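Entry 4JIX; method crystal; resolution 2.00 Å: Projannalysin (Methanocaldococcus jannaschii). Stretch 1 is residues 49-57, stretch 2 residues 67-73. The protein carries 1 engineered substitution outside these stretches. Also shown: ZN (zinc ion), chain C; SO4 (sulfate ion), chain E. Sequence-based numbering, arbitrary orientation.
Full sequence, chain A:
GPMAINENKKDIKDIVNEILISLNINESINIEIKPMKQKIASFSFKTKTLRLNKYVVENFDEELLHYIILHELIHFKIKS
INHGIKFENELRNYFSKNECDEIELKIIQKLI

Stretch 1 (49-57) TLRLNKYVV
Stretch 2, residues 67-73: YIILHEL

A strand laid against a helix is commonly held by side chains alone, and projannalysin offers a compact example. At the centre of the contact, Leu50 and Leu52 of the strand meet Ile69 of the helix: Leu50 CD2 lies 3.9 Å from Ile69 CG2, and Leu52 CD2 lies 4.0 Å from Ile69 CG1. Ile69 points its CA-to-CB bond sideways yet is still reached by both leucines. Its rotamer is m, t (chi1 -65°, chi2 159°). Leu50 points toward the helix as t, p (171°, 70°), whereas Leu52 starts sideways and, as m, t (-59°, 168°), brings its end nearer. These pairings are dispersive, and they gain from the removal of hydrocarbon from water.

The backbone arrangement accompanies this packing. Residues 49-53 are extended, with phi from -67° to -126° and psi from 118° to 135°; residues 67-73 are helical, with phi/psi near -62/-45 until Leu73 relaxes to -78/-23. The axes approach to 9.8 Å and run nearly antiparallel, at 152° between their N-to-C directions. Leu50 and Glu72 mark the register, with their CA atoms 7.4 Å apart. No hydrogen bond crosses between the stretches. Within the helix, His71 N donates to Tyr67 O and Leu73 N to Ile69 O, both at 3.0 Å, while the bond from Glu72 N to Ile68 O is weak at 3.3 Å.

Toward the start of the helical stretch, Ile68 (m, t; -74°, 161°) points at stretch 1. Ile68 CG2 is 4.4 Å from Leu52 CD2, and Ile68 CD1 is 4.2 Å from Val56 CG1. Val56 (t, 167°), which points toward stretch 2, sits in the helix that begins at Lys54. Asn53 (chi1 176°, chi2 -68°) caps that helix: Asn53 OD1 accepts from Val56 N at 3.2 Å and 164°, satisfying an amide of the first turn, and Val57 N donates to Asn53 O at 3.0 Å.

At the other end, Glu72 (chi -49°, -59°, -19°) contributes its aliphatic part, Glu72 CB standing 3.6 Å from Leu50 CD1. Beyond the apolar contact, His71 (t; chi2 97°) binds zinc through NE2 at 2.1 Å; water 1 lies 2.2 Å from the metal, and other ligands come from elsewhere in the structure. Arg51 follows strand alternation and points away from the helix (chi -69°, -166°, 169°, 86°). Arg51 NH1 and Arg51 NH2 donate to sulfate O1 at 3.0 and 2.9 Å, a charged fork at the guanidinium edge.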

# COMPACT_ATOMS: atom_id res chain seq x y z
N THR A 49 0.46 -18.78 -10.96
CA THR A 49 0.39 -17.50 -11.65
C THR A 49 0.66 -16.35 -10.69
O THR A 49 -0.06 -16.18 -9.70
CB THR A 49 -0.99 -17.34 -12.33
OG1 THR A 49 -1.15 -18.39 -13.27
CG2 THR A 49 -1.17 -16.00 -13.01
N LEU A 50 1.66 -15.55 -11.03
CA LEU A 50 1.96 -14.32 -10.31
C LEU A 50 1.13 -13.24 -10.99
O LEU A 50 1.27 -13.05 -12.20
CB LEU A 50 3.48 -14.02 -10.36
CG LEU A 50 3.96 -12.65 -9.83
CD1 LEU A 50 3.81 -12.56 -8.33
CD2 LEU A 50 5.41 -12.40 -10.19
N ARG A 51 0.20 -12.61 -10.25
CA ARG A 51 -0.64 -11.55 -10.82
C ARG A 51 -0.18 -10.20 -10.30
O ARG A 51 0.02 -10.05 -9.10
CB ARG A 51 -2.14 -11.76 -10.53
CG ARG A 51 -2.71 -12.95 -11.29
CD ARG A 51 -4.22 -13.01 -11.30
NE ARG A 51 -4.69 -14.03 -12.25
CZ ARG A 51 -4.83 -15.32 -11.98
NH1 ARG A 51 -4.56 -15.78 -10.76
NH2 ARG A 51 -5.24 -16.17 -12.91
N LEU A 52 0.05 -9.25 -11.21
CA LEU A 52 0.52 -7.91 -10.84
C LEU A 52 -0.39 -6.86 -11.41
O LEU A 52 -0.78 -6.94 -12.58
CB LEU A 52 1.97 -7.68 -11.32
CG LEU A 52 3.05 -8.66 -10.81
CD1 LEU A 52 4.34 -8.49 -11.59
CD2 LEU A 52 3.31 -8.48 -9.31
N ASN A 53 -0.75 -5.86 -10.59
CA ASN A 53 -1.62 -4.78 -11.01
C ASN A 53 -0.90 -3.93 -12.06
O ASN A 53 0.21 -3.44 -11.83
CB ASN A 53 -2.05 -3.95 -9.81
CG ASN A 53 -2.88 -2.75 -10.13
OD1 ASN A 53 -2.42 -1.78 -10.75
ND2 ASN A 53 -4.11 -2.76 -9.66
N LYS A 54 -1.56 -3.75 -13.22
CA LYS A 54 -1.04 -3.03 -14.38
C LYS A 54 -0.57 -1.59 -14.07
O LYS A 54 0.53 -1.23 -14.48
CB LYS A 54 -2.07 -3.02 -15.52
CG LYS A 54 -1.50 -2.54 -16.85
CD LYS A 54 -2.43 -2.85 -18.02
CE LYS A 54 -1.87 -2.38 -19.34
NZ LYS A 54 -2.04 -0.91 -19.52
N TYR A 55 -1.38 -0.79 -13.36
CA TYR A 55 -0.98 0.59 -13.03
C TYR A 55 0.28 0.61 -12.14
O TYR A 55 1.16 1.45 -12.35
CB TYR A 55 -2.13 1.38 -12.37
CG TYR A 55 -1.72 2.77 -11.94
CD1 TYR A 55 -1.31 3.03 -10.64
CD2 TYR A 55 -1.71 3.83 -12.85
CE1 TYR A 55 -0.89 4.30 -10.25
CE2 TYR A 55 -1.30 5.11 -12.47
CZ TYR A 55 -0.91 5.34 -11.16
OH TYR A 55 -0.52 6.61 -10.78
N VAL A 56 0.36 -0.30 -11.15
CA VAL A 56 1.48 -0.44 -10.22
C VAL A 56 2.75 -0.80 -11.01
O VAL A 56 3.79 -0.17 -10.81
CB VAL A 56 1.12 -1.48 -9.12
CG1 VAL A 56 2.35 -1.92 -8.32
CG2 VAL A 56 0.04 -0.94 -8.20
N VAL A 57 2.67 -1.79 -11.92
CA VAL A 57 3.82 -2.23 -12.73
C VAL A 57 4.36 -1.06 -13.60
O VAL A 57 5.57 -0.93 -13.78
CB VAL A 57 3.43 -3.46 -13.59
CG1 VAL A 57 4.42 -3.73 -14.72
CG2 VAL A 57 3.27 -4.68 -12.70
N TYR A 67 10.17 -5.71 -3.98
CA TYR A 67 9.66 -6.10 -2.66
C TYR A 67 8.33 -6.85 -2.76
O TYR A 67 8.13 -7.84 -2.04
CB TYR A 67 9.48 -4.86 -1.75
CG TYR A 67 9.12 -5.22 -0.32
CD1 TYR A 67 10.11 -5.50 0.62
CD2 TYR A 67 7.79 -5.34 0.07
CE1 TYR A 67 9.79 -5.88 1.92
CE2 TYR A 67 7.45 -5.71 1.38
CZ TYR A 67 8.46 -5.97 2.30
OH TYR A 67 8.14 -6.35 3.58
N ILE A 68 7.41 -6.35 -3.61
CA ILE A 68 6.07 -6.89 -3.83
C ILE A 68 6.19 -8.31 -4.43
O ILE A 68 5.54 -9.23 -3.94
CB ILE A 68 5.26 -5.93 -4.75
CG1 ILE A 68 4.82 -4.64 -3.99
CG2 ILE A 68 4.05 -6.61 -5.40
CD1 ILE A 68 4.42 -3.44 -4.98
N ILE A 69 7.00 -8.46 -5.50
CA ILE A 69 7.21 -9.74 -6.18
C ILE A 69 7.90 -10.71 -5.22
O ILE A 69 7.52 -11.88 -5.18
CB ILE A 69 8.00 -9.55 -7.51
CG1 ILE A 69 7.18 -8.72 -8.53
CG2 ILE A 69 8.40 -10.92 -8.12
CD1 ILE A 69 8.03 -8.06 -9.66
N LEU A 70 8.93 -10.24 -4.47
CA LEU A 70 9.64 -11.04 -3.47
C LEU A 70 8.65 -11.62 -2.45
O LEU A 70 8.76 -12.79 -2.13
CB LEU A 70 10.71 -10.20 -2.74
CG LEU A 70 11.55 -10.91 -1.65
CD1 LEU A 70 12.48 -12.00 -2.24
CD2 LEU A 70 12.37 -9.89 -0.85
N HIS A 71 7.70 -10.80 -1.98
CA HIS A 71 6.69 -11.28 -1.03
C HIS A 71 5.93 -12.49 -1.60
O HIS A 71 5.83 -13.53 -0.94
CB HIS A 71 5.68 -10.16 -0.66
CG HIS A 71 4.67 -10.59 0.38
ND1 HIS A 71 4.85 -10.30 1.72
CD2 HIS A 71 3.55 -11.33 0.23
CE1 HIS A 71 3.80 -10.82 2.34
NE2 HIS A 71 3.00 -11.49 1.49
N GLU A 72 5.39 -12.36 -2.82
CA GLU A 72 4.61 -13.46 -3.43
C GLU A 72 5.43 -14.72 -3.67
O GLU A 72 4.91 -15.83 -3.54
CB GLU A 72 4.02 -13.02 -4.78
CG GLU A 72 3.30 -11.69 -4.77
CD GLU A 72 2.13 -11.62 -3.82
OE1 GLU A 72 1.61 -12.68 -3.41
OE2 GLU A 72 1.77 -10.49 -3.44
N LEU A 73 6.68 -14.53 -4.11
CA LEU A 73 7.52 -15.65 -4.48
C LEU A 73 8.10 -16.36 -3.26
O LEU A 73 8.35 -17.56 -3.35
CB LEU A 73 8.58 -15.25 -5.52
CG LEU A 73 8.00 -14.85 -6.91
CD1 LEU A 73 9.10 -14.55 -7.91
CD2 LEU A 73 7.06 -15.95 -7.49
ZN ZN C . 1.43 -12.75 1.99
S SO4 E . -6.58 -18.93 -10.66
O1 SO4 E . -5.33 -18.64 -11.37
O2 SO4 E . -6.34 -19.95 -9.64
O3 SO4 E . -7.05 -17.71 -10.01
O4 SO4 E . -7.59 -19.40 -11.60
O HOH W 1 0.19 -11.01 2.43